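Local atomic coordinates of penicillin binding protein 2X (Streptococcus thermophilus, PDB entry 5U47), a protein that probably cross-links the peptides of adjacent glycan strands as a septal peptidoglycan transpeptidase, and is thought to be inactivated by beta-lactams, which acylate an essential serine. Residues I382-G387 with M432-F437; T451-V456 with K637-I642; I457-S462 with D654-T659; S591-D596 with D631-I636. The protein carries 1 engineered substitution. All blocks are in the same frame, centred on the assembly; numbering follows the deposited sequence.

Contact 1 (I382-G387 with M432-F437)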
loop_
_atom_site.group_PDB
_atom_site.type_symbol
_atom_site.label_atom_id
_atom_site.label_comp_id
_atom_site.label_asym_id
_atom_site.label_seq_id
_atom_site.Cartn_x
_atom_site.Cartn_y
_atom_site.Cartn_z
ATOM N N ILE A 382 4.247 -11.358 -11.328
ATOM C CA ILE A 382 4.802 -11.679 -10.020
ATOM C C ILE A 382 4.365 -10.596 -9.039
ATOM O O ILE A 382 4.603 -9.413 -9.286
ATOM C CB ILE A 382 6.344 -11.749 -10.048
ATOM C CG1 ILE A 382 6.813 -12.738 -11.134
ATOM C CG2 ILE A 382 6.886 -12.189 -8.694
ATOM C CD1 ILE A 382 8.322 -12.865 -11.258
ATOM N N PRO A 383 3.741 -10.995 -7.916
ATOM C CA PRO A 383 3.329 -9.959 -6.957
ATOM C C PRO A 383 4.543 -9.238 -6.390
ATOM O O PRO A 383 5.651 -9.808 -6.372
ATOM C CB PRO A 383 2.601 -10.756 -5.863
ATOM C CG PRO A 383 3.125 -12.135 -5.974
ATOM C CD PRO A 383 3.437 -12.352 -7.425
ATOM N N THR A 384 4.349 -7.998 -5.961
ATOM C CA THR A 384 5.441 -7.221 -5.372
ATOM C C THR A 384 5.823 -7.749 -3.973
ATOM O O THR A 384 6.986 -7.671 -3.568
ATOM C CB THR A 384 5.089 -5.720 -5.274
ATOM O OG1 THR A 384 4.070 -5.490 -4.278
ATOM C CG2 THR A 384 4.625 -5.178 -6.633
ATOM N N ARG A 385 4.847 -8.301 -3.260
ATOM C CA ARG A 385 5.028 -8.758 -1.875
ATOM C C ARG A 385 5.559 -7.587 -1.042
ATOM O O ARG A 385 6.406 -7.761 -0.178
ATOM C CB ARG A 385 5.965 -9.954 -1.805
ATOM C CG ARG A 385 5.615 -11.019 -2.819
ATOM C CD ARG A 385 6.354 -12.294 -2.539
ATOM N NE ARG A 385 6.062 -13.314 -3.546
ATOM C CZ ARG A 385 6.857 -13.687 -4.548
ATOM N NH1 ARG A 385 8.073 -13.167 -4.714
ATOM N NH2 ARG A 385 6.440 -14.636 -5.374
ATOM N N PHE A 386 4.994 -6.399 -1.287
ATOM C CA PHE A 386 5.472 -5.188 -0.656
ATOM C C PHE A 386 5.042 -4.976 0.795
ATOM O O PHE A 386 5.525 -4.040 1.425
ATOM C CB PHE A 386 5.244 -3.936 -1.535
ATOM C CG PHE A 386 3.856 -3.374 -1.534
ATOM C CD1 PHE A 386 2.727 -4.174 -1.579
ATOM C CD2 PHE A 386 3.684 -1.977 -1.640
ATOM C CE1 PHE A 386 1.474 -3.612 -1.657
ATOM C CE2 PHE A 386 2.429 -1.415 -1.700
ATOM C CZ PHE A 386 1.320 -2.243 -1.700
ATOM N N GLY A 387 4.171 -5.837 1.308
ATOM C CA GLY A 387 3.783 -5.797 2.697
ATOM C C GLY A 387 2.315 -5.961 2.981
ATOM O O GLY A 387 1.948 -6.229 4.109
ATOM N N MET A 432 15.236 -0.827 -10.931
ATOM C CA MET A 432 13.910 -1.017 -10.391
ATOM C C MET A 432 13.960 -1.089 -8.869
ATOM O O MET A 432 14.871 -1.721 -8.286
ATOM C CB MET A 432 13.294 -2.283 -10.984
ATOM C CG MET A 432 11.791 -2.346 -10.861
ATOM S SD MET A 432 11.065 -3.564 -12.004
ATOM C CE MET A 432 11.594 -5.003 -11.124
ATOM N N LEU A 433 12.968 -0.448 -8.247
ATOM C CA LEU A 433 12.830 -0.362 -6.804
ATOM C C LEU A 433 11.530 -0.984 -6.351
ATOM O O LEU A 433 10.533 -0.995 -7.090
ATOM C CB LEU A 433 12.819 1.111 -6.364
ATOM C CG LEU A 433 14.001 1.990 -6.777
ATOM C CD1 LEU A 433 13.821 3.436 -6.325
ATOM C CD2 LEU A 433 15.293 1.439 -6.218
ATOM N N GLU A 434 11.548 -1.516 -5.133
ATOM C CA GLU A 434 10.343 -2.069 -4.519
ATOM C C GLU A 434 9.517 -0.892 -3.964
ATOM O O GLU A 434 10.044 -0.080 -3.198
ATOM C CB GLU A 434 10.738 -3.004 -3.384
ATOM C CG GLU A 434 9.589 -3.663 -2.635
ATOM C CD GLU A 434 8.908 -4.798 -3.390
ATOM O OE1 GLU A 434 9.071 -4.960 -4.626
ATOM O OE2 GLU A 434 8.179 -5.538 -2.712
ATOM N N PRO A 435 8.230 -0.786 -4.342
ATOM C CA PRO A 435 7.413 0.249 -3.744
ATOM C C PRO A 435 7.319 -0.003 -2.232
ATOM O O PRO A 435 7.257 -1.166 -1.824
ATOM C CB PRO A 435 6.051 0.069 -4.432
ATOM C CG PRO A 435 6.385 -0.579 -5.726
ATOM C CD PRO A 435 7.480 -1.532 -5.368
ATOM N N GLN A 436 7.348 1.073 -1.446
ATOM C CA GLN A 436 7.314 1.009 0.021
ATOM C C GLN A 436 6.278 1.949 0.578
ATOM O O GLN A 436 6.095 3.076 0.066
ATOM C CB GLN A 436 8.664 1.424 0.614
ATOM C CG GLN A 436 9.797 0.451 0.357
ATOM C CD GLN A 436 11.134 0.921 0.906
ATOM O OE1 GLN A 436 11.344 2.121 1.168
ATOM N NE2 GLN A 436 12.053 -0.018 1.073
ATOM N N PHE A 437 5.635 1.496 1.657
ATOM C CA PHE A 437 4.644 2.274 2.378
ATOM C C PHE A 437 4.967 2.376 3.878
ATOM O O PHE A 437 4.259 3.091 4.603
ATOM C CB PHE A 437 3.198 1.753 2.142
ATOM C CG PHE A 437 2.968 0.336 2.610
ATOM C CD1 PHE A 437 2.660 0.066 3.932
ATOM C CD2 PHE A 437 3.065 -0.728 1.718
ATOM C CE1 PHE A 437 2.461 -1.239 4.358
ATOM C CE2 PHE A 437 2.867 -2.035 2.138
ATOM C CZ PHE A 437 2.562 -2.289 3.466
HETATM O O HOH W 1 8.144 -2.772 0.414
HETATM O O HOH W 2 6.592 -0.949 2.638
#

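Contact 2 (T451-V456 with K637-I642)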
loop_
_atom_site.group_PDB
_atom_site.type_symbol
_atom_site.label_atom_id
_atom_site.label_comp_id
_atom_site.label_asym_id
_atom_site.label_seq_id
_atom_site.Cartn_x
_atom_site.Cartn_y
_atom_site.Cartn_z
ATOM N N THR A 451 14.222 1.613 10.696
ATOM C CA THR A 451 13.927 2.631 9.691
ATOM C C THR A 451 14.287 2.163 8.276
ATOM O O THR A 451 15.370 1.611 8.048
ATOM C CB THR A 451 14.659 3.929 10.078
ATOM O OG1 THR A 451 14.315 4.263 11.432
ATOM C CG2 THR A 451 14.251 5.093 9.154
ATOM N N ALA A 452 13.373 2.395 7.334
ATOM C CA ALA A 452 13.517 1.923 5.951
ATOM C C ALA A 452 14.449 2.735 5.080
ATOM O O ALA A 452 14.666 3.917 5.306
ATOM C CB ALA A 452 12.146 1.841 5.277
ATOM N N LYS A 453 15.033 2.041 4.102
ATOM C CA LYS A 453 15.837 2.625 3.040
ATOM C C LYS A 453 15.375 1.917 1.760
ATOM O O LYS A 453 14.749 0.837 1.821
ATOM C CB LYS A 453 17.348 2.419 3.247
ATOM C CG LYS A 453 17.949 3.180 4.434
ATOM C CD LYS A 453 19.418 2.808 4.596
ATOM C CE LYS A 453 20.064 3.452 5.817
ATOM N NZ LYS A 453 20.247 4.925 5.655
ATOM N N LYS A 454 15.702 2.495 0.609
ATOM C CA LYS A 454 15.256 1.936 -0.668
ATOM C C LYS A 454 15.740 0.502 -0.906
ATOM O O LYS A 454 16.817 0.113 -0.447
ATOM C CB LYS A 454 15.699 2.824 -1.833
ATOM C CG LYS A 454 17.163 2.716 -2.194
ATOM C CD LYS A 454 17.511 3.701 -3.288
ATOM C CE LYS A 454 18.971 3.531 -3.687
ATOM N NZ LYS A 454 19.316 4.590 -4.672
ATOM N N GLU A 455 14.928 -0.257 -1.625
ATOM C CA GLU A 455 15.211 -1.649 -1.956
ATOM C C GLU A 455 15.339 -1.827 -3.472
ATOM O O GLU A 455 14.343 -1.759 -4.201
ATOM C CB GLU A 455 14.103 -2.547 -1.396
ATOM C CG GLU A 455 14.363 -4.039 -1.601
ATOM C CD GLU A 455 13.234 -4.960 -1.133
ATOM O OE1 GLU A 455 12.191 -4.489 -0.612
ATOM O OE2 GLU A 455 13.400 -6.201 -1.285
ATOM N N VAL A 456 16.562 -2.080 -3.941
ATOM C CA VAL A 456 16.835 -2.313 -5.362
ATOM C C VAL A 456 16.489 -3.765 -5.653
ATOM O O VAL A 456 16.952 -4.658 -4.956
ATOM C CB VAL A 456 18.306 -2.017 -5.690
ATOM C CG1 VAL A 456 18.663 -2.441 -7.098
ATOM C CG2 VAL A 456 18.626 -0.533 -5.437
ATOM N N LYS A 637 19.281 -6.923 10.411
ATOM C CA LYS A 637 19.193 -5.476 10.551
ATOM C C LYS A 637 18.142 -4.924 9.611
ATOM O O LYS A 637 17.760 -5.574 8.643
ATOM C CB LYS A 637 20.546 -4.827 10.244
ATOM C CG LYS A 637 21.640 -5.237 11.230
ATOM C CD LYS A 637 22.988 -4.622 10.917
ATOM C CE LYS A 637 23.981 -5.036 11.995
ATOM N NZ LYS A 637 25.348 -4.475 11.781
ATOM N N ALA A 638 17.677 -3.720 9.904
ATOM C CA ALA A 638 16.758 -3.056 9.003
ATOM C C ALA A 638 17.455 -2.922 7.639
ATOM O O ALA A 638 18.639 -2.578 7.561
ATOM C CB ALA A 638 16.367 -1.688 9.538
ATOM N N ASN A 639 16.710 -3.220 6.590
ATOM C CA ASN A 639 17.164 -3.123 5.199
ATOM C C ASN A 639 18.177 -4.170 4.780
ATOM O O ASN A 639 18.694 -4.092 3.679
ATOM C CB ASN A 639 17.689 -1.710 4.919
ATOM C CG ASN A 639 16.700 -0.666 5.369
ATOM O OD1 ASN A 639 15.537 -0.713 4.960
ATOM N ND2 ASN A 639 17.126 0.245 6.259
ATOM N N GLU A 640 18.450 -5.151 5.637
ATOM C CA GLU A 640 19.382 -6.179 5.270
ATOM C C GLU A 640 18.762 -7.061 4.153
ATOM O O GLU A 640 17.598 -7.412 4.193
ATOM C CB GLU A 640 19.776 -7.006 6.493
ATOM C CG GLU A 640 20.731 -8.145 6.187
ATOM C CD GLU A 640 21.284 -8.805 7.439
ATOM O OE1 GLU A 640 21.190 -8.203 8.535
ATOM O OE2 GLU A 640 21.820 -9.916 7.315
ATOM N N GLN A 641 19.580 -7.370 3.157
ATOM C CA GLN A 641 19.166 -8.165 2.023
ATOM C C GLN A 641 19.469 -9.628 2.306
ATOM O O GLN A 641 20.597 -9.973 2.632
ATOM C CB GLN A 641 19.942 -7.711 0.801
ATOM C CG GLN A 641 19.526 -8.339 -0.518
ATOM C CD GLN A 641 20.512 -7.962 -1.607
ATOM O OE1 GLN A 641 21.592 -8.550 -1.703
ATOM N NE2 GLN A 641 20.165 -6.946 -2.405
ATOM N N ILE A 642 18.470 -10.488 2.158
ATOM C CA ILE A 642 18.654 -11.912 2.392
ATOM C C ILE A 642 18.097 -12.711 1.222
ATOM O O ILE A 642 17.253 -12.209 0.462
ATOM C CB ILE A 642 17.994 -12.376 3.715
ATOM C CG1 ILE A 642 16.465 -12.328 3.627
ATOM C CG2 ILE A 642 18.537 -11.560 4.894
ATOM C CD1 ILE A 642 15.778 -13.093 4.734
HETATM O O HOH W 3 17.553 -5.663 -2.362
#

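Contact 3 (I457-S462 with D654-T659)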
loop_
_atom_site.group_PDB
_atom_site.type_symbol
_atom_site.label_atom_id
_atom_site.label_comp_id
_atom_site.label_asym_id
_atom_site.label_seq_id
_atom_site.Cartn_x
_atom_site.Cartn_y
_atom_site.Cartn_z
ATOM N N ILE A 457 15.682 -4.001 -6.677
ATOM C CA ILE A 457 15.208 -5.362 -6.962
ATOM C C ILE A 457 15.456 -5.869 -8.373
ATOM O O ILE A 457 15.036 -6.984 -8.689
ATOM C CB ILE A 457 13.705 -5.501 -6.636
ATOM C CG1 ILE A 457 12.897 -4.492 -7.433
ATOM C CG2 ILE A 457 13.479 -5.296 -5.148
ATOM C CD1 ILE A 457 11.410 -4.714 -7.339
ATOM N N GLY A 458 16.113 -5.052 -9.207
ATOM C CA GLY A 458 16.438 -5.449 -10.564
ATOM C C GLY A 458 16.866 -4.301 -11.447
ATOM O O GLY A 458 16.928 -3.135 -11.021
ATOM N N LYS A 459 17.181 -4.639 -12.689
ATOM C CA LYS A 459 17.603 -3.653 -13.667
ATOM C C LYS A 459 17.151 -4.114 -15.052
ATOM O O LYS A 459 17.908 -4.763 -15.783
ATOM C CB LYS A 459 19.116 -3.431 -13.601
ATOM C CG LYS A 459 19.526 -2.305 -14.530
ATOM C CD LYS A 459 20.901 -1.757 -14.272
ATOM C CE LYS A 459 21.144 -0.569 -15.188
ATOM N NZ LYS A 459 22.590 -0.252 -15.231
ATOM N N PRO A 460 15.899 -3.804 -15.406
ATOM C CA PRO A 460 15.375 -4.257 -16.685
ATOM C C PRO A 460 16.014 -3.612 -17.923
ATOM O O PRO A 460 16.127 -4.280 -18.942
ATOM C CB PRO A 460 13.880 -3.923 -16.616
ATOM C CG PRO A 460 13.632 -3.251 -15.341
ATOM C CD PRO A 460 14.866 -3.233 -14.521
ATOM N N VAL A 461 16.432 -2.345 -17.825
ATOM C CA VAL A 461 17.031 -1.627 -18.963
ATOM C C VAL A 461 18.201 -0.771 -18.502
ATOM O O VAL A 461 18.393 -0.549 -17.312
ATOM C CB VAL A 461 15.986 -0.736 -19.695
ATOM C CG1 VAL A 461 14.843 -1.582 -20.242
ATOM C CG2 VAL A 461 15.443 0.348 -18.779
ATOM N N SER A 462 19.000 -0.316 -19.456
ATOM C CA SER A 462 20.148 0.516 -19.155
ATOM C C SER A 462 19.726 1.932 -18.753
ATOM O O SER A 462 18.583 2.357 -18.966
ATOM C CB SER A 462 21.056 0.612 -20.376
ATOM O OG SER A 462 20.445 1.388 -21.404
ATOM N N ASP A 654 18.210 -12.012 -12.107
ATOM C CA ASP A 654 18.741 -10.676 -12.408
ATOM C C ASP A 654 19.348 -10.375 -11.034
ATOM O O ASP A 654 18.635 -10.285 -10.039
ATOM C CB ASP A 654 17.611 -9.716 -12.792
ATOM C CG ASP A 654 18.025 -8.248 -12.813
ATOM O OD1 ASP A 654 19.177 -7.907 -12.464
ATOM O OD2 ASP A 654 17.145 -7.412 -13.169
ATOM N N MET A 655 20.675 -10.287 -10.985
ATOM C CA MET A 655 21.378 -10.143 -9.729
ATOM C C MET A 655 21.775 -8.700 -9.439
ATOM O O MET A 655 22.528 -8.440 -8.487
ATOM C CB MET A 655 22.614 -11.068 -9.742
ATOM C CG MET A 655 22.279 -12.550 -9.896
ATOM S SD MET A 655 23.724 -13.578 -10.262
ATOM C CE MET A 655 24.646 -13.388 -8.758
ATOM N N TYR A 656 21.252 -7.754 -10.224
ATOM C CA TYR A 656 21.603 -6.360 -10.019
ATOM C C TYR A 656 21.254 -5.929 -8.588
ATOM O O TYR A 656 20.155 -6.201 -8.084
ATOM C CB TYR A 656 20.928 -5.434 -11.027
ATOM C CG TYR A 656 21.515 -4.040 -10.971
ATOM C CD1 TYR A 656 21.114 -3.119 -9.999
ATOM C CD2 TYR A 656 22.504 -3.661 -11.848
ATOM C CE1 TYR A 656 21.676 -1.854 -9.930
ATOM C CE2 TYR A 656 23.066 -2.400 -11.792
ATOM C CZ TYR A 656 22.652 -1.508 -10.829
ATOM O OH TYR A 656 23.229 -0.276 -10.778
ATOM N N GLY A 657 22.201 -5.278 -7.933
ATOM C CA GLY A 657 21.986 -4.803 -6.561
ATOM C C GLY A 657 22.237 -5.813 -5.439
ATOM O O GLY A 657 22.155 -5.457 -4.269
ATOM N N TRP A 658 22.525 -7.068 -5.774
ATOM C CA TRP A 658 22.854 -8.067 -4.746
ATOM C C TRP A 658 24.151 -7.733 -4.014
ATOM O O TRP A 658 25.126 -7.282 -4.631
ATOM C CB TRP A 658 23.038 -9.462 -5.359
ATOM C CG TRP A 658 21.795 -10.170 -5.757
ATOM C CD1 TRP A 658 20.606 -9.615 -6.106
ATOM C CD2 TRP A 658 21.653 -11.577 -5.963
ATOM N NE1 TRP A 658 19.718 -10.589 -6.467
ATOM C CE2 TRP A 658 20.333 -11.805 -6.383
ATOM C CE3 TRP A 658 22.506 -12.674 -5.788
ATOM C CZ2 TRP A 658 19.844 -13.092 -6.670
ATOM C CZ3 TRP A 658 22.011 -13.968 -6.065
ATOM C CH2 TRP A 658 20.700 -14.155 -6.500
ATOM N N THR A 659 24.183 -7.994 -2.710
ATOM C CA THR A 659 25.438 -7.859 -1.980
ATOM C C THR A 659 26.370 -9.008 -2.363
ATOM O O THR A 659 25.924 -10.062 -2.833
ATOM C CB THR A 659 25.244 -7.892 -0.454
ATOM O OG1 THR A 659 24.634 -9.140 -0.065
ATOM C CG2 THR A 659 24.395 -6.699 -0.002
HETATM O O HOH W 4 23.547 0.878 -13.134
#

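Contact 4 (S591-D596 with D631-I636)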
loop_
_atom_site.group_PDB
_atom_site.type_symbol
_atom_site.label_atom_id
_atom_site.label_comp_id
_atom_site.label_asym_id
_atom_site.label_seq_id
_atom_site.Cartn_x
_atom_site.Cartn_y
_atom_site.Cartn_z
ATOM N N SER A 591 15.886 -5.283 17.380
ATOM C CA SER A 591 16.358 -6.553 16.841
ATOM C C SER A 591 15.200 -7.305 16.164
ATOM O O SER A 591 14.021 -7.120 16.528
ATOM C CB SER A 591 16.996 -7.404 17.955
ATOM O OG SER A 591 16.014 -7.816 18.886
ATOM N N TYR A 592 15.532 -8.126 15.165
ATOM C CA TYR A 592 14.538 -8.957 14.463
ATOM C C TYR A 592 15.192 -10.245 13.967
ATOM O O TYR A 592 16.340 -10.224 13.539
ATOM C CB TYR A 592 13.922 -8.230 13.242
ATOM C CG TYR A 592 12.952 -9.100 12.459
ATOM C CD1 TYR A 592 11.665 -9.372 12.954
ATOM C CD2 TYR A 592 13.326 -9.692 11.251
ATOM C CE1 TYR A 592 10.786 -10.193 12.265
ATOM C CE2 TYR A 592 12.447 -10.511 10.545
ATOM C CZ TYR A 592 11.177 -10.748 11.043
ATOM O OH TYR A 592 10.306 -11.564 10.337
ATOM N N GLN A 593 14.463 -11.351 14.056
ATOM C CA GLN A 593 14.930 -12.634 13.528
ATOM C C GLN A 593 13.755 -13.345 12.840
ATOM O O GLN A 593 12.594 -13.141 13.197
ATOM C CB GLN A 593 15.622 -13.471 14.620
ATOM C CG GLN A 593 14.834 -13.700 15.878
ATOM C CD GLN A 593 15.668 -14.366 16.975
ATOM O OE1 GLN A 593 16.708 -13.850 17.404
ATOM N NE2 GLN A 593 15.206 -15.497 17.441
ATOM N N THR A 594 14.044 -14.137 11.823
ATOM C CA THR A 594 12.976 -14.773 11.060
ATOM C C THR A 594 12.222 -15.829 11.808
ATOM O O THR A 594 11.027 -15.997 11.580
ATOM C CB THR A 594 13.482 -15.490 9.790
ATOM O OG1 THR A 594 14.345 -16.573 10.147
ATOM C CG2 THR A 594 14.229 -14.550 8.871
ATOM N N GLY A 595 12.913 -16.530 12.708
ATOM C CA GLY A 595 12.343 -17.718 13.318
ATOM C C GLY A 595 12.444 -18.823 12.251
ATOM O O GLY A 595 12.999 -18.594 11.157
ATOM N N ASP A 596 11.915 -20.010 12.563
ATOM C CA ASP A 596 11.941 -21.163 11.635
ATOM C C ASP A 596 11.029 -20.952 10.450
ATOM O O ASP A 596 9.815 -20.985 10.606
ATOM C CB ASP A 596 11.477 -22.449 12.333
ATOM C CG ASP A 596 12.430 -22.921 13.387
ATOM O OD1 ASP A 596 13.666 -22.821 13.177
ATOM O OD2 ASP A 596 11.933 -23.443 14.423
ATOM N N ASP A 631 20.174 -17.635 9.419
ATOM C CA ASP A 631 19.593 -18.644 10.297
ATOM C C ASP A 631 18.364 -18.128 11.064
ATOM O O ASP A 631 18.143 -16.926 11.173
ATOM C CB ASP A 631 20.664 -19.136 11.278
ATOM C CG ASP A 631 21.867 -19.776 10.578
ATOM O OD1 ASP A 631 21.701 -20.337 9.466
ATOM O OD2 ASP A 631 22.973 -19.738 11.165
ATOM N N ALA A 632 17.603 -19.066 11.626
ATOM C CA ALA A 632 16.363 -18.770 12.336
ATOM C C ALA A 632 16.507 -17.770 13.480
ATOM O O ALA A 632 15.594 -16.992 13.715
ATOM C CB ALA A 632 15.733 -20.069 12.865
ATOM N N LYS A 633 17.642 -17.792 14.181
ATOM C CA LYS A 633 17.860 -16.911 15.329
ATOM C C LYS A 633 18.939 -15.871 15.067
ATOM O O LYS A 633 19.491 -15.288 15.997
ATOM C CB LYS A 633 18.213 -17.728 16.582
ATOM C CG LYS A 633 17.088 -18.632 17.045
ATOM C CD LYS A 633 17.456 -19.356 18.331
ATOM C CE LYS A 633 16.246 -20.093 18.874
ATOM N NZ LYS A 633 16.567 -20.821 20.129
ATOM N N GLU A 634 19.230 -15.647 13.797
ATOM C CA GLU A 634 20.209 -14.683 13.403
ATOM C C GLU A 634 19.518 -13.318 13.329
ATOM O O GLU A 634 18.430 -13.198 12.769
ATOM C CB GLU A 634 20.766 -15.072 12.038
ATOM C CG GLU A 634 21.909 -14.203 11.575
ATOM C CD GLU A 634 22.621 -14.759 10.353
ATOM O OE1 GLU A 634 22.478 -15.971 10.055
ATOM O OE2 GLU A 634 23.331 -13.967 9.692
ATOM N N ASN A 635 20.137 -12.298 13.914
ATOM C CA ASN A 635 19.547 -10.968 13.880
ATOM C C ASN A 635 19.669 -10.410 12.483
ATOM O O ASN A 635 20.725 -10.541 11.862
ATOM C CB ASN A 635 20.214 -10.010 14.853
ATOM C CG ASN A 635 19.495 -8.678 14.891
ATOM O OD1 ASN A 635 18.365 -8.604 15.362
ATOM N ND2 ASN A 635 20.131 -7.629 14.369
ATOM N N ILE A 636 18.575 -9.830 11.978
ATOM C CA ILE A 636 18.540 -9.233 10.659
ATOM C C ILE A 636 18.313 -7.724 10.847
ATOM O O ILE A 636 17.288 -7.304 11.399
ATOM C CB ILE A 636 17.414 -9.818 9.798
ATOM C CG1 ILE A 636 17.522 -11.329 9.721
ATOM C CG2 ILE A 636 17.476 -9.272 8.378
ATOM C CD1 ILE A 636 16.366 -11.938 8.961
HETATM O O HOH W 5 17.410 -10.722 16.719
HETATM O O HOH W 6 16.706 -14.515 11.239
#

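Contact 1 (I382-G387 with M432-F437)
An edge-to-face aromatic pair, Phe386 with Phe437, sits at the centre of this buried contact between two loops of the transpeptidase domain. The edge of Phe437 is turned to the face of Phe386. Its CE2 stands over the middle of that ring, CD2 comes to 3.5 Å from Phe386 CE2, and the planes meet at 81°. At the edge of the Phe386 ring, near its plane, lies Pro435 O, which is also 3.4 Å from Phe386 CB. Phe437 in turn has Gly387 at its own edge, with CZ 3.7 Å from Gly387 C. The polar side is carried by Glu434. Its chain leaves with CG anti to the backbone N (chi1 180°) and then bends at chi2. OE2 ends 2.6 Å from Thr384 O; two oxygens this close suggest that the acid may be protonated. Arg610 is a weak, long ion-pair partner of the same OE2. Two waters complete the seam. Water 1 donates to both Phe386 O and Pro435 O, the latter at 2.9 Å, while water 2 accepts from Phe437 N. Around the pair, Thr384 and Phe386 rest on Val417 of helix 416-427, and the hydroxyl of Thr384 bonds to Glu391. Helix 602-611 reaches the loop through Arg610 to Arg385 O and Gln611 to Gly387 O, and strand 432-433 pairs with strand 456-458.

Contact 2 (T451-V456 with K637-I642)
Asn639 carries this interdomain contact: a type II beta turn, Lys637 to Glu640, of the first PASTA domain docks against the extended chain 451-456 of the transpeptidase domain. The hydrogen bonds come first. The carboxamide of Asn639 bonds the backbone of the opposing chain at two points, Thr451 O and Lys453 N, two residues apart. ND2 donates to Thr451 O at 2.9 Å with an N-H...O angle of 151°, in the plane of that carbonyl, and OD1 accepts from Lys453 N, also at 2.9 Å. The second bond is less regular, because the Lys453 donor stands above the plane of the carboxamide, 46° out of it. The side-chain group gets there with CG beside its own backbone N and anti to the carbonyl carbon (chi1 -50°). Asn639 is the third residue of the turn and has positive phi, and the turn itself is closed by Glu640 N to Lys637 O at 3.1 Å.

Van der Waals contacts add to these bonds. Ala638 CB lies 3.8 Å from Thr451 O, and the Lys453 side chain crosses Asn639 at about a right angle, its CG 3.6 Å from ND2. Its ammonium end then leads away from the turn. A salt bridge from Glu455 to Arg610 of helix 602-611 joins the same two domains close by. Farther along, water is the intermediary: water 3 donates to Val456 O at 2.8 Å and accepts from Gln641 NE2 at 2.9 Å.

Contact 3 (I457-S462 with D654-T659)
The Tyr656 ring has Lys459 over one face. Lys459 CD lies 3.7 Å from the ring centroid and 28° off the normal, a CH-pi contact displaced toward the CE2 rim, with CD 3.4 Å from CE2. Lys459 CB also meets the ring, 3.6 Å from Tyr656 CG. CG of the lysine is anti to its backbone N (chi1 -174°) and the chain beyond is extended, which carries its methylenes over the ring at an oblique crossing. Tyr656 also touches Ile431.

The second flat group is the Asp654 carboxylate, and it holds a different amide with each oxygen. OD2 uses its syn lone pair to accept from Lys459 N at 2.8 Å, and the bond is nearly straight at 170°. OD1 accepts from Tyr656 N on its anti side, at 3.1 Å, which makes an Asx turn. The Asx turn overlaps a type II beta turn, Met655 to Trp658, with Gly657 in its positive-phi position. Gly458 CA lies out of the carboxylate plane, 3.3 Å from Asp654 OD2.

Water 4 links the far ends, accepting from Lys459 NZ at 2.6 Å and lying equally close to Tyr656 OH. A loop of the second PASTA domain is thus bound to the transpeptidase domain by one short N-H...carboxylate bond and by lysine methylenes on a ring. The two N-H groups probably offset part of the negative charge of Asp654.

Contact 4 (S591-D596 with D631-I636)
Two main-chain hydrogen bonds and one to the side chain of Asn635 join two irregular segments at the surface of the first PASTA domain. Ile636 N donates to Tyr592 O at 2.8 Å. Next to it, Tyr592 N donates to the side-chain OD1 of Asn635 at 2.9 Å, and water 5 joins that same oxygen to Gln593 OE1. At the other end Gly595 N meets a lone pair of Ala632 O, also at 2.9 Å. The segment 591-596 lies before helix 602-611 of the PASTA fold, whereas 631-636 joins strand 625-628 to strand 641-646 and begins with a type I beta turn, Asp631 to Glu634. Water 6 fills in between: it accepts from Thr594 N and donates to Asp631 O and Glu634 O. On the inner side, Thr594 CG2 and Ile636 CD1 press together at a tight 3.4 Å, their side chains crossing at about a right angle, and Ile636 CB lies at the edge of the Tyr592 ring, 4.3 Å from CD2. On the outside, Gln593 and Lys633 run side by side in the same direction, with Gln593 NE2 3.7 Å from Lys633 CG.

How the contacts relate
Contacts 1, 2 and 3 cluster where the transpeptidase and PASTA domains meet. Contact 1 lies on the transpeptidase side, its centre 12 Å from that of contact 2 and 14 Å from that of contact 3. It joins contact 2 through Gln436 NE2 and Lys453 O, 2.9 Å apart, and contact 3 through Met432, which pairs with Ile457 and Gly458. Gln641 of contact 2 reaches Gly657 and Thr659 of contact 3, tying the two PASTA domains together. Contact 4, internal to the first of them, is nested in the loop closed by contact 2 and packs on it, Asn635 O lying 4.1 Å from Glu640 OE1. Ser295 of an SxxK pattern, probably the nucleophile, belongs to none of the four.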